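Local structure of cystalysin (Treponema denticola, 1C7O) at residues Ser16-Leu21 against Pro35-Asp40; Ile352-Gly357 against Glu368-Ala373; His206-Met211 against Ser237-Ile242; Thr7-Lys12 against Glu42-Pro47. The protein belongs to the aminotransferase class I and II family, with the fold of pyridoxal phosphate-dependent enzymes, and forms an assembly of two identical subunits. All blocks are in the same frame, centred on the assembly; numbering follows the deposited sequence.

In the fold
From the N terminus, the loop 7-12 meets 42-47 in contact 4, and the chain between them holds the whole of contact 1, in which the start of helix 17-25 packs on the loop 35-40. R11, K18, D40 and E42 link these two contacts by salt bridges. Contact 3 closes further on, bringing the loop after strand 199-203 against helix 237-240, near the centre of the chain. Contact 2 comes last and is the hairpin of strands 355-356 and 367-371; it touches contact 1 through L36 and V38, and contact 4 through A373. Contacts 1, 2 and 3 all reach PPG, so the loop 35-40, the late hairpin and the central segments converge on one pocket.

Contact 1 of 4, residues Ser16-Leu21 against Pro35-Asp40; sequences SLKWDL and PLSVAD. With PPG ((2E,3E)-4-(2-aminoethoxy)-2-[({3-hydroxy-2-methyl-5-[(phosphonooxy)methyl]pyridin-4-yl}methyl)imino]but-3-enoic acid), chain I.
K18, in the first turn of helix 17-25, lies opposite V38 of the irregular segment 35-40 with their CA atoms 5.5 Å apart, and W19 comes alongside P35. The helix starts at S16, whose OG caps it by accepting from W19 N and, weakly, from K18 N. K18 carries most of the contact. Its CB rests on V38 CB, and its CG, turned anti to the backbone N (chi1 159°), presses on P35 CG at 3.3 Å. A bend at chi3 then brings the amino group to D40 and V38. There NZ donates to D40 O over 3.1 Å, from above the carbonyl plane, forms a salt bridge with D40 OD2 at 2.8 Å, and makes a weak bond to V38 O; E42 adds a second carboxylate partner. The other oxygen of D40, OD1, is paired with R11, so the carboxylate is shared between two cations. P35 also lies over one face of the W19 indole: its CG stands 3.7 Å from the centroid of the five-membered ring, 8° off the normal, a CH-pi contact. A water joins K18 O to S37 OG. Next to V38, A39, at the centre of an inverse gamma turn, offers its N to O2B of PPG over 2.8 Å, so the loop that K18 grips also forms part of the ligand pocket. The loop 35-40 lies between helix 17-25 and strand 367-371, where N371 ND2 bonds to V38 O, while Y64 of the second subunit packs on V38 and D40.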
# COMPACT_ATOMS: atom_id res chain seq x y z
N SER A 16 -9.68 10.10 10.14
CA SER A 16 -10.47 8.87 10.18
C SER A 16 -11.52 8.90 9.08
O SER A 16 -12.29 9.86 8.98
CB SER A 16 -11.17 8.72 11.53
OG SER A 16 -12.14 7.69 11.48
N LEU A 17 -11.57 7.85 8.27
CA LEU A 17 -12.56 7.81 7.20
C LEU A 17 -13.97 7.71 7.79
O LEU A 17 -14.92 8.24 7.23
CB LEU A 17 -12.28 6.66 6.24
CG LEU A 17 -11.19 7.01 5.21
CD1 LEU A 17 -9.82 7.07 5.88
CD2 LEU A 17 -11.16 5.98 4.12
N LYS A 18 -14.09 7.05 8.93
CA LYS A 18 -15.38 6.91 9.58
C LYS A 18 -15.90 8.24 10.10
O LYS A 18 -16.97 8.69 9.71
CB LYS A 18 -15.31 5.90 10.74
CG LYS A 18 -16.45 6.09 11.74
CD LYS A 18 -16.71 4.85 12.56
CE LYS A 18 -15.48 4.38 13.29
NZ LYS A 18 -15.76 3.09 13.97
N TRP A 19 -15.14 8.87 10.99
CA TRP A 19 -15.58 10.14 11.54
C TRP A 19 -15.76 11.20 10.46
O TRP A 19 -16.79 11.86 10.43
CB TRP A 19 -14.61 10.64 12.63
CG TRP A 19 -14.74 9.87 13.92
CD1 TRP A 19 -14.47 8.54 14.11
CD2 TRP A 19 -15.19 10.38 15.18
NE1 TRP A 19 -14.72 8.19 15.42
CE2 TRP A 19 -15.17 9.29 16.10
CE3 TRP A 19 -15.61 11.64 15.63
CZ2 TRP A 19 -15.55 9.44 17.44
CZ3 TRP A 19 -15.99 11.78 16.97
CH2 TRP A 19 -15.96 10.68 17.85
N ASP A 20 -14.79 11.34 9.58
CA ASP A 20 -14.89 12.34 8.51
C ASP A 20 -16.13 12.12 7.66
O ASP A 20 -16.77 13.08 7.21
CB ASP A 20 -13.65 12.30 7.60
CG ASP A 20 -12.42 12.86 8.28
OD1 ASP A 20 -12.50 13.24 9.47
OD2 ASP A 20 -11.37 12.93 7.60
N LEU A 21 -16.47 10.86 7.42
CA LEU A 21 -17.64 10.52 6.63
C LEU A 21 -18.90 11.01 7.35
O LEU A 21 -19.83 11.52 6.72
CB LEU A 21 -17.74 9.01 6.43
CG LEU A 21 -18.99 8.56 5.68
CD1 LEU A 21 -19.05 9.27 4.32
CD2 LEU A 21 -18.99 7.05 5.51
N PRO A 35 -19.69 7.81 15.64
CA PRO A 35 -20.23 7.02 14.53
C PRO A 35 -20.07 5.52 14.76
O PRO A 35 -19.13 5.08 15.43
CB PRO A 35 -19.44 7.54 13.32
CG PRO A 35 -18.15 7.98 13.91
CD PRO A 35 -18.58 8.67 15.19
N LEU A 36 -21.00 4.73 14.22
CA LEU A 36 -20.97 3.28 14.40
C LEU A 36 -21.08 2.54 13.07
O LEU A 36 -21.73 1.49 13.00
CB LEU A 36 -22.11 2.84 15.30
CG LEU A 36 -22.20 3.49 16.69
CD1 LEU A 36 -23.48 3.03 17.36
CD2 LEU A 36 -21.00 3.12 17.53
N SER A 37 -20.46 3.08 12.03
CA SER A 37 -20.50 2.49 10.69
C SER A 37 -19.26 1.66 10.35
O SER A 37 -19.16 0.49 10.71
CB SER A 37 -20.68 3.60 9.66
OG SER A 37 -19.66 4.58 9.79
N VAL A 38 -18.32 2.28 9.64
CA VAL A 38 -17.07 1.65 9.22
C VAL A 38 -16.49 0.64 10.21
O VAL A 38 -16.48 0.86 11.42
CB VAL A 38 -15.99 2.73 8.94
CG1 VAL A 38 -14.68 2.07 8.52
CG2 VAL A 38 -16.49 3.66 7.83
N ALA A 39 -15.97 -0.47 9.69
CA ALA A 39 -15.40 -1.51 10.54
C ALA A 39 -13.98 -1.34 11.09
O ALA A 39 -13.07 -2.09 10.71
CB ALA A 39 -15.51 -2.86 9.84
N ASP A 40 -13.77 -0.34 11.94
CA ASP A 40 -12.49 -0.16 12.62
C ASP A 40 -12.94 0.11 14.05
O ASP A 40 -14.10 0.49 14.26
CB ASP A 40 -11.61 0.97 12.01
CG ASP A 40 -12.16 2.37 12.21
OD1 ASP A 40 -11.50 3.32 11.72
OD2 ASP A 40 -13.22 2.54 12.85
N1 PPG I . -13.11 -8.01 3.83
C2 PPG I . -14.24 -7.99 4.64
C2A PPG I . -15.12 -9.19 4.53
C3 PPG I . -14.42 -6.83 5.53
O3 PPG I . -15.58 -6.91 6.28
C4 PPG I . -13.47 -5.80 5.54
C4A PPG I . -13.81 -4.53 6.35
C5 PPG I . -12.28 -5.92 4.61
C6 PPG I . -12.17 -7.04 3.79
C5A PPG I . -11.21 -4.78 4.48
OP4 PPG I . -9.87 -5.31 4.45
P PPG I . -8.62 -4.34 4.09
OP1 PPG I . -8.83 -3.94 2.68
OP2 PPG I . -7.35 -5.17 4.31
OP3 PPG I . -8.67 -3.23 5.07
N4A PPG I . -14.63 -3.62 5.58
CAI PPG I . -15.14 -2.41 6.25
CBC PPG I . -16.57 -2.39 6.69
O2B PPG I . -17.13 -1.25 7.29
O3B PPG I . -17.31 -3.45 6.53
CBI PPG I . -14.25 -1.32 6.53
CGI PPG I . -14.32 -0.11 5.78
OET PPG I . -14.00 -0.06 4.36
CEI PPG I . -13.92 1.40 4.01
CFI PPG I . -12.75 2.06 4.77
NI PPG I . -12.66 3.47 4.55
O HOH W 1 -19.76 7.33 9.59

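Contact 2 of 4, residues Ile352-Gly357 against Glu368-Ala373; sequences IFFDEG and ERINLA. With PPG ((2E,3E)-4-(2-aminoethoxy)-2-[({3-hydroxy-2-methyl-5-[(phosphonooxy)methyl]pyridin-4-yl}methyl)imino]but-3-enoic acid), chain I.
R369 and D355 form the antiparallel hydrogen-bonded pair of this hairpin, with D355 N giving to R369 O over 3.1 Å and R369 N returning the bond to D355 O. Followed outward, the R369 side chain begins with CB against D355 CB and O. It continues with CG anti to the backbone N (chi1 -158°) and bends at chi3, bringing NE past D355 CB. At its end the guanidinium lies almost flat on the D355 carboxylate, the two planes only 7° apart. OD2 stands over one face, 3.2 Å from NH2, and because no N-H points at it this salt bridge rests on charge alone. The N-H groups are thereby left to other acceptors: NH1 and NH2 reach O3B and O2B of PPG at 2.7 and 2.8 Å in nearly straight bonds, a two-pronged grip on the ligand carboxylate. N175 and the backbone of S37 accept further bonds from NH1 and NH2. On the other side of the hairpin, E368 CB sits over one face of the F354 ring, 3.8 Å from its centroid, in a CH-pi contact, and I370 CB packs against F354 CE1. Here the carboxylates of E356 and E368 come together, OE2 of E356 only 2.8 Å from OE1 of E368 with their planes nearly perpendicular, which suggests that one of them may be protonated. Strand 367-371 is the middle strand, with 355-356 on one edge and 327-331 on the other; helix 339-350 packs on E356 and E368, helix 17-25 on F353.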
# COMPACT_ATOMS: atom_id res chain seq x y z
N ILE A 352 -27.50 8.60 14.52
CA ILE A 352 -26.80 7.36 14.79
C ILE A 352 -26.35 6.89 13.41
O ILE A 352 -27.16 6.69 12.51
CB ILE A 352 -27.73 6.32 15.50
CG1 ILE A 352 -26.88 5.42 16.40
CG2 ILE A 352 -28.51 5.49 14.48
CD1 ILE A 352 -27.69 4.48 17.29
N PHE A 353 -25.04 6.75 13.24
CA PHE A 353 -24.48 6.36 11.95
C PHE A 353 -24.11 4.89 11.80
O PHE A 353 -23.07 4.45 12.28
CB PHE A 353 -23.26 7.23 11.64
CG PHE A 353 -23.57 8.69 11.58
CD1 PHE A 353 -23.90 9.39 12.73
CD2 PHE A 353 -23.56 9.35 10.36
CE1 PHE A 353 -24.22 10.75 12.66
CE2 PHE A 353 -23.88 10.71 10.29
CZ PHE A 353 -24.21 11.40 11.44
N PHE A 354 -24.98 4.16 11.12
CA PHE A 354 -24.79 2.73 10.85
C PHE A 354 -24.16 2.60 9.47
O PHE A 354 -23.71 3.57 8.86
CB PHE A 354 -26.12 1.98 10.75
CG PHE A 354 -26.93 1.94 12.01
CD1 PHE A 354 -26.40 1.42 13.18
CD2 PHE A 354 -28.26 2.32 11.98
CE1 PHE A 354 -27.19 1.27 14.31
CE2 PHE A 354 -29.07 2.17 13.11
CZ PHE A 354 -28.53 1.64 14.27
N ASP A 355 -24.18 1.36 9.01
CA ASP A 355 -23.73 1.02 7.68
C ASP A 355 -25.06 0.53 7.11
O ASP A 355 -25.44 -0.64 7.28
CB ASP A 355 -22.68 -0.09 7.73
CG ASP A 355 -21.33 0.36 7.20
OD1 ASP A 355 -20.85 1.43 7.63
OD2 ASP A 355 -20.74 -0.35 6.35
N GLU A 356 -25.80 1.45 6.50
CA GLU A 356 -27.11 1.14 5.92
C GLU A 356 -27.09 -0.19 5.18
O GLU A 356 -26.37 -0.35 4.20
CB GLU A 356 -27.53 2.27 4.97
CG GLU A 356 -27.53 3.65 5.62
CD GLU A 356 -28.61 3.82 6.68
OE1 GLU A 356 -28.36 4.55 7.67
OE2 GLU A 356 -29.71 3.25 6.52
N GLY A 357 -27.89 -1.13 5.68
CA GLY A 357 -27.96 -2.46 5.09
C GLY A 357 -28.03 -2.60 3.59
O GLY A 357 -27.42 -3.49 3.01
N GLU A 368 -29.77 -2.54 9.25
CA GLU A 368 -28.74 -1.58 9.64
C GLU A 368 -27.61 -2.38 10.29
O GLU A 368 -27.87 -3.34 11.02
CB GLU A 368 -29.28 -0.57 10.66
CG GLU A 368 -30.45 0.27 10.20
CD GLU A 368 -30.08 1.28 9.14
OE1 GLU A 368 -30.96 2.08 8.75
OE2 GLU A 368 -28.91 1.29 8.70
N ARG A 369 -26.36 -2.00 10.02
CA ARG A 369 -25.23 -2.70 10.62
C ARG A 369 -24.59 -1.79 11.67
O ARG A 369 -24.11 -0.71 11.36
CB ARG A 369 -24.19 -3.08 9.57
CG ARG A 369 -23.29 -4.23 9.99
CD ARG A 369 -22.09 -4.35 9.10
NE ARG A 369 -21.20 -3.21 9.29
CZ ARG A 369 -20.11 -3.00 8.57
NH1 ARG A 369 -19.77 -3.85 7.61
NH2 ARG A 369 -19.36 -1.93 8.80
N ILE A 370 -24.59 -2.24 12.92
CA ILE A 370 -24.02 -1.45 14.00
C ILE A 370 -22.66 -1.98 14.43
O ILE A 370 -22.47 -3.19 14.61
CB ILE A 370 -24.97 -1.46 15.22
CG1 ILE A 370 -24.45 -0.50 16.30
CG2 ILE A 370 -25.08 -2.87 15.78
CD1 ILE A 370 -25.38 -0.38 17.50
N ASN A 371 -21.70 -1.06 14.58
CA ASN A 371 -20.35 -1.43 15.01
C ASN A 371 -20.32 -1.51 16.53
O ASN A 371 -20.45 -0.50 17.21
CB ASN A 371 -19.34 -0.38 14.55
CG ASN A 371 -17.92 -0.81 14.81
OD1 ASN A 371 -17.62 -1.41 15.85
ND2 ASN A 371 -17.02 -0.51 13.88
N LEU A 372 -20.12 -2.72 17.05
CA LEU A 372 -20.10 -2.97 18.49
C LEU A 372 -18.75 -2.73 19.16
O LEU A 372 -18.65 -2.83 20.39
CB LEU A 372 -20.56 -4.41 18.77
CG LEU A 372 -21.92 -4.82 18.18
CD1 LEU A 372 -22.07 -6.33 18.18
CD2 LEU A 372 -23.03 -4.17 18.96
N ALA A 373 -17.72 -2.43 18.37
CA ALA A 373 -16.38 -2.21 18.91
C ALA A 373 -16.21 -0.81 19.48
O ALA A 373 -15.54 0.05 18.89
CB ALA A 373 -15.33 -2.47 17.84
N1 PPG I . -13.11 -8.01 3.83
C2 PPG I . -14.24 -7.99 4.64
C2A PPG I . -15.12 -9.19 4.53
C3 PPG I . -14.42 -6.83 5.53
O3 PPG I . -15.58 -6.91 6.28
C4 PPG I . -13.47 -5.80 5.54
C4A PPG I . -13.81 -4.53 6.35
C5 PPG I . -12.28 -5.92 4.61
C6 PPG I . -12.17 -7.04 3.79
C5A PPG I . -11.21 -4.78 4.48
OP4 PPG I . -9.87 -5.31 4.45
P PPG I . -8.62 -4.34 4.09
OP1 PPG I . -8.83 -3.94 2.68
OP2 PPG I . -7.35 -5.17 4.31
OP3 PPG I . -8.67 -3.23 5.07
N4A PPG I . -14.63 -3.62 5.58
CAI PPG I . -15.14 -2.41 6.25
CBC PPG I . -16.57 -2.39 6.69
O2B PPG I . -17.13 -1.25 7.29
O3B PPG I . -17.31 -3.45 6.53
CBI PPG I . -14.25 -1.32 6.53
CGI PPG I . -14.32 -0.11 5.78
OET PPG I . -14.00 -0.06 4.36
CEI PPG I . -13.92 1.40 4.01
CFI PPG I . -12.75 2.06 4.77
NI PPG I . -12.66 3.47 4.55

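Contact 3 of 4, residues His206-Met211 against Ser237-Ile242. With PPG ((2E,3E)-4-(2-aminoethoxy)-2-[({3-hydroxy-2-methyl-5-[(phosphonooxy)methyl]pyridin-4-yl}methyl)imino]but-3-enoic acid), chain I.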
# COMPACT_ATOMS: atom_id res chain seq x y z
N HIS A 206 -12.06 -11.63 9.28
CA HIS A 206 -12.78 -11.52 10.54
C HIS A 206 -12.69 -12.76 11.41
O HIS A 206 -13.29 -12.80 12.48
CB HIS A 206 -14.25 -11.23 10.28
CG HIS A 206 -14.55 -9.80 9.98
ND1 HIS A 206 -15.18 -9.40 8.83
CD2 HIS A 206 -14.30 -8.68 10.70
CE1 HIS A 206 -15.32 -8.09 8.84
NE2 HIS A 206 -14.79 -7.63 9.97
N PHE A 207 -11.93 -13.76 10.96
CA PHE A 207 -11.85 -15.02 11.69
C PHE A 207 -11.33 -15.01 13.13
O PHE A 207 -11.38 -16.04 13.79
CB PHE A 207 -11.13 -16.08 10.84
CG PHE A 207 -9.62 -15.96 10.80
CD1 PHE A 207 -8.88 -16.87 10.04
CD2 PHE A 207 -8.93 -15.01 11.55
CE1 PHE A 207 -7.48 -16.83 10.04
CE2 PHE A 207 -7.54 -14.97 11.55
CZ PHE A 207 -6.82 -15.88 10.80
N ASP A 208 -10.86 -13.87 13.62
CA ASP A 208 -10.36 -13.79 14.99
C ASP A 208 -11.40 -13.18 15.93
O ASP A 208 -11.26 -13.24 17.15
CB ASP A 208 -9.07 -12.94 15.07
CG ASP A 208 -7.85 -13.67 14.55
OD1 ASP A 208 -7.55 -14.79 15.01
OD2 ASP A 208 -7.15 -13.11 13.67
N LEU A 209 -12.44 -12.59 15.36
CA LEU A 209 -13.50 -11.96 16.14
C LEU A 209 -14.74 -12.86 16.18
O LEU A 209 -15.79 -12.55 15.60
CB LEU A 209 -13.84 -10.60 15.53
CG LEU A 209 -12.58 -9.73 15.38
CD1 LEU A 209 -12.85 -8.58 14.42
CD2 LEU A 209 -12.15 -9.21 16.75
N ILE A 210 -14.60 -13.98 16.88
CA ILE A 210 -15.65 -14.97 17.03
C ILE A 210 -16.33 -14.78 18.39
O ILE A 210 -15.66 -14.70 19.42
CB ILE A 210 -15.06 -16.40 16.97
CG1 ILE A 210 -14.19 -16.57 15.72
CG2 ILE A 210 -16.18 -17.43 16.98
CD1 ILE A 210 -14.91 -16.32 14.40
N MET A 211 -17.66 -14.71 18.38
CA MET A 211 -18.42 -14.51 19.61
C MET A 211 -18.48 -15.74 20.51
O MET A 211 -18.41 -16.88 20.03
CB MET A 211 -19.85 -14.06 19.28
CG MET A 211 -19.94 -12.67 18.71
SD MET A 211 -19.06 -11.48 19.73
CE MET A 211 -17.60 -11.22 18.77
N SER A 237 -5.41 -6.77 10.79
CA SER A 237 -6.11 -5.50 10.81
C SER A 237 -7.38 -5.42 11.68
O SER A 237 -7.44 -4.59 12.59
CB SER A 237 -6.43 -5.08 9.37
OG SER A 237 -7.02 -6.15 8.66
N LYS A 238 -8.38 -6.25 11.40
CA LYS A 238 -9.61 -6.20 12.18
C LYS A 238 -9.41 -6.69 13.61
O LYS A 238 -9.93 -6.10 14.55
CB LYS A 238 -10.71 -7.03 11.51
CG LYS A 238 -11.32 -6.39 10.26
CD LYS A 238 -10.92 -4.91 10.13
CE LYS A 238 -11.57 -4.24 8.95
NZ LYS A 238 -11.25 -5.00 7.72
N THR A 239 -8.63 -7.76 13.75
CA THR A 239 -8.34 -8.35 15.05
C THR A 239 -7.81 -7.35 16.06
O THR A 239 -8.36 -7.24 17.16
CB THR A 239 -7.29 -9.49 14.95
OG1 THR A 239 -7.69 -10.45 13.96
CG2 THR A 239 -7.13 -10.18 16.29
N PHE A 240 -6.75 -6.63 15.70
CA PHE A 240 -6.14 -5.69 16.62
C PHE A 240 -6.31 -4.19 16.33
O PHE A 240 -5.58 -3.36 16.87
CB PHE A 240 -4.65 -6.02 16.76
CG PHE A 240 -4.39 -7.46 17.14
CD1 PHE A 240 -4.11 -8.41 16.17
CD2 PHE A 240 -4.46 -7.86 18.48
CE1 PHE A 240 -3.91 -9.75 16.52
CE2 PHE A 240 -4.26 -9.20 18.83
CZ PHE A 240 -3.98 -10.14 17.85
N ASN A 241 -7.30 -3.86 15.50
CA ASN A 241 -7.61 -2.47 15.14
C ASN A 241 -6.44 -1.75 14.47
O ASN A 241 -6.09 -0.63 14.87
CB ASN A 241 -8.07 -1.69 16.38
CG ASN A 241 -8.74 -0.37 16.03
OD1 ASN A 241 -9.33 -0.23 14.96
ND2 ASN A 241 -8.68 0.60 16.95
N ILE A 242 -5.84 -2.38 13.46
CA ILE A 242 -4.73 -1.76 12.75
C ILE A 242 -4.92 -1.79 11.24
O ILE A 242 -4.02 -2.15 10.49
CB ILE A 242 -3.37 -2.42 13.12
CG1 ILE A 242 -3.34 -3.90 12.70
CG2 ILE A 242 -3.15 -2.31 14.60
CD1 ILE A 242 -2.03 -4.62 13.07
N1 PPG I . -13.11 -8.01 3.83
C2 PPG I . -14.24 -7.99 4.64
C2A PPG I . -15.12 -9.19 4.53
C3 PPG I . -14.42 -6.83 5.53
O3 PPG I . -15.58 -6.91 6.28
C4 PPG I . -13.47 -5.80 5.54
C4A PPG I . -13.81 -4.53 6.35
C5 PPG I . -12.28 -5.92 4.61
C6 PPG I . -12.17 -7.04 3.79
C5A PPG I . -11.21 -4.78 4.48
OP4 PPG I . -9.87 -5.31 4.45
P PPG I . -8.62 -4.34 4.09
OP1 PPG I . -8.83 -3.94 2.68
OP2 PPG I . -7.35 -5.17 4.31
OP3 PPG I . -8.67 -3.23 5.07
N4A PPG I . -14.63 -3.62 5.58
CAI PPG I . -15.14 -2.41 6.25
CBC PPG I . -16.57 -2.39 6.69
O2B PPG I . -17.13 -1.25 7.29
O3B PPG I . -17.31 -3.45 6.53
CBI PPG I . -14.25 -1.32 6.53
CGI PPG I . -14.32 -0.11 5.78
OET PPG I . -14.00 -0.06 4.36
CEI PPG I . -13.92 1.40 4.01
CFI PPG I . -12.75 2.06 4.77
NI PPG I . -12.66 3.47 4.55
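H206 meets K238 with its imidazole, NE2 lying 3.7 Å from K238 CG as the side chains pass at an oblique angle. This residue opens a type I beta turn running to L209, closed by the bond from L209 N to H206 O. F207 starts away from segment 237-242, and its ring stacks with that of H83. D208 turns back: its OD2 accepts from T239 OG1 over 2.7 Å, approached on the anti side of the carboxylate and 23° out of its plane. The T239 hydroxyl gets there by standing beside its own backbone N, anti to the carbonyl carbon (chi1 -53°), while CG2 packs against D208 CB at 3.6 Å. The other oxygen, D208 OD1, takes a weak bond from W78 NE1. L209 follows, laying CD1 against K238 CB at 3.9 Å and against K238 O, roughly at right angles to the lysine chain. Thus H206 and L209 both brace the inner part of K238. The chain bends at chi2, near its root, and at chi4, bringing NZ to 2.9 Å from C4A of PPG, which joins the pyridine ring to the imine nitrogen N4A. NZ makes a weak hydrogen bond with Y64 OH of the second subunit. K238 is probably the lysine that holds the cofactor as a Schiff base in this family; in PPG the C=N lies beyond N4A, and the amine stands unbonded beside C4A.

Contact 4 of 4, residues Thr7-Lys12 against Glu42-Pro47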
# COMPACT_ATOMS: atom_id res chain seq x y z
N THR A 7 -12.78 4.13 27.93
CA THR A 7 -12.59 5.54 27.60
C THR A 7 -13.26 5.94 26.29
O THR A 7 -13.00 5.35 25.24
CB THR A 7 -11.09 5.89 27.50
OG1 THR A 7 -10.47 5.65 28.77
CG2 THR A 7 -10.90 7.35 27.09
N LYS A 8 -14.12 6.95 26.34
CA LYS A 8 -14.80 7.41 25.14
C LYS A 8 -13.81 8.31 24.41
O LYS A 8 -13.44 9.36 24.92
CB LYS A 8 -16.05 8.21 25.51
CG LYS A 8 -16.78 8.81 24.32
CD LYS A 8 -18.08 9.47 24.75
CE LYS A 8 -18.87 9.98 23.55
NZ LYS A 8 -20.08 10.72 23.98
N ILE A 9 -13.36 7.89 23.23
CA ILE A 9 -12.40 8.68 22.48
C ILE A 9 -13.02 9.49 21.35
O ILE A 9 -14.19 9.31 21.01
CB ILE A 9 -11.30 7.78 21.86
CG1 ILE A 9 -11.93 6.84 20.83
CG2 ILE A 9 -10.58 7.01 22.95
CD1 ILE A 9 -10.94 5.91 20.18
N SER A 10 -12.22 10.37 20.77
CA SER A 10 -12.65 11.21 19.66
C SER A 10 -11.65 11.10 18.52
O SER A 10 -10.45 11.22 18.73
CB SER A 10 -12.75 12.67 20.11
OG SER A 10 -13.26 13.48 19.07
N ARG A 11 -12.15 10.87 17.30
CA ARG A 11 -11.29 10.75 16.12
C ARG A 11 -11.54 11.93 15.19
O ARG A 11 -11.31 11.84 13.98
CB ARG A 11 -11.59 9.44 15.36
CG ARG A 11 -11.69 8.17 16.21
CD ARG A 11 -10.44 7.30 16.10
NE ARG A 11 -10.17 6.82 14.75
CZ ARG A 11 -10.89 5.90 14.10
NH1 ARG A 11 -11.95 5.35 14.67
NH2 ARG A 11 -10.53 5.52 12.88
N LYS A 12 -12.03 13.04 15.74
CA LYS A 12 -12.31 14.22 14.92
C LYS A 12 -11.04 14.93 14.43
O LYS A 12 -10.08 15.11 15.17
CB LYS A 12 -13.17 15.20 15.71
CG LYS A 12 -13.53 16.45 14.93
CD LYS A 12 -14.33 17.41 15.79
CE LYS A 12 -14.68 18.67 15.02
NZ LYS A 12 -15.55 19.57 15.82
N GLU A 42 -13.29 1.67 18.03
CA GLU A 42 -13.33 2.93 18.76
C GLU A 42 -12.67 2.68 20.11
O GLU A 42 -13.05 3.25 21.13
CB GLU A 42 -14.77 3.43 18.95
CG GLU A 42 -15.41 4.06 17.69
CD GLU A 42 -14.52 5.11 17.02
OE1 GLU A 42 -14.09 6.07 17.70
OE2 GLU A 42 -14.26 4.99 15.81
N PHE A 43 -11.67 1.80 20.08
CA PHE A 43 -10.87 1.43 21.25
C PHE A 43 -9.42 1.81 20.97
O PHE A 43 -8.98 1.75 19.82
CB PHE A 43 -10.92 -0.08 21.49
CG PHE A 43 -12.26 -0.60 21.91
CD1 PHE A 43 -12.86 -1.65 21.22
CD2 PHE A 43 -12.91 -0.08 23.02
CE1 PHE A 43 -14.08 -2.17 21.64
CE2 PHE A 43 -14.13 -0.59 23.45
CZ PHE A 43 -14.71 -1.64 22.75
N LYS A 44 -8.68 2.19 22.00
CA LYS A 44 -7.28 2.52 21.82
C LYS A 44 -6.58 1.22 21.46
O LYS A 44 -7.02 0.14 21.88
CB LYS A 44 -6.69 3.11 23.10
CG LYS A 44 -6.67 4.65 23.15
CD LYS A 44 -5.69 5.23 22.10
CE LYS A 44 -5.51 6.76 22.22
NZ LYS A 44 -6.75 7.52 21.89
N ASN A 45 -5.53 1.31 20.67
CA ASN A 45 -4.78 0.12 20.25
C ASN A 45 -4.11 -0.59 21.43
O ASN A 45 -3.82 0.03 22.45
CB ASN A 45 -3.72 0.52 19.23
CG ASN A 45 -4.31 0.88 17.90
OD1 ASN A 45 -4.81 0.01 17.17
ND2 ASN A 45 -4.29 2.16 17.56
N PRO A 46 -3.86 -1.90 21.29
CA PRO A 46 -3.21 -2.64 22.38
C PRO A 46 -1.97 -1.90 22.87
O PRO A 46 -1.18 -1.39 22.08
CB PRO A 46 -2.86 -3.98 21.72
CG PRO A 46 -3.95 -4.14 20.71
CD PRO A 46 -4.07 -2.76 20.12
N PRO A 47 -1.79 -1.82 24.20
CA PRO A 47 -0.63 -1.13 24.76
C PRO A 47 0.68 -1.73 24.29
O PRO A 47 1.59 -0.99 23.91
CB PRO A 47 -0.83 -1.31 26.27
CG PRO A 47 -2.31 -1.40 26.40
CD PRO A 47 -2.67 -2.32 25.26
O HOH W 2 -15.45 6.85 20.30
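I9 and R11 both come up against E42, and the close part of the contact gathers round that one residue. I9 lays its CD1 on the backbone carbonyl of E42, 3.5 Å from O, while CG1 comes near the carboxylate oxygen OE1. R11 makes a sharper approach: its chain, bent at chi2 and chi3, passes CG close to E42 OE1 at 3.5 Å and then presents the edge of the guanidinium to the carboxylate, the two planes 19° apart. NH1 pairs with OE2 in a salt bridge modelled at 2.6 Å, a length that is doubtful because the position of OE2 is not secure. The opposite end of the contact is looser. K44 swings its amino group near I9 CG2, but the two come no closer than 4.0 Å, and both residues are partly exposed. A water links the segments, donating to I9 O at 2.9 Å and to E42 OE1 at 3.0 Å. V61 of the second subunit packs on both I9 and R11. If OE2 is placed correctly, it pairs with K18 as well as R11, while OE1 takes the water and a weak bond from W19 NE1. With R11 NH2 turned to D40, the N-terminal loop would then enter a buried, alternating set of two bases and two acids, whose charges would be expected to offset one another.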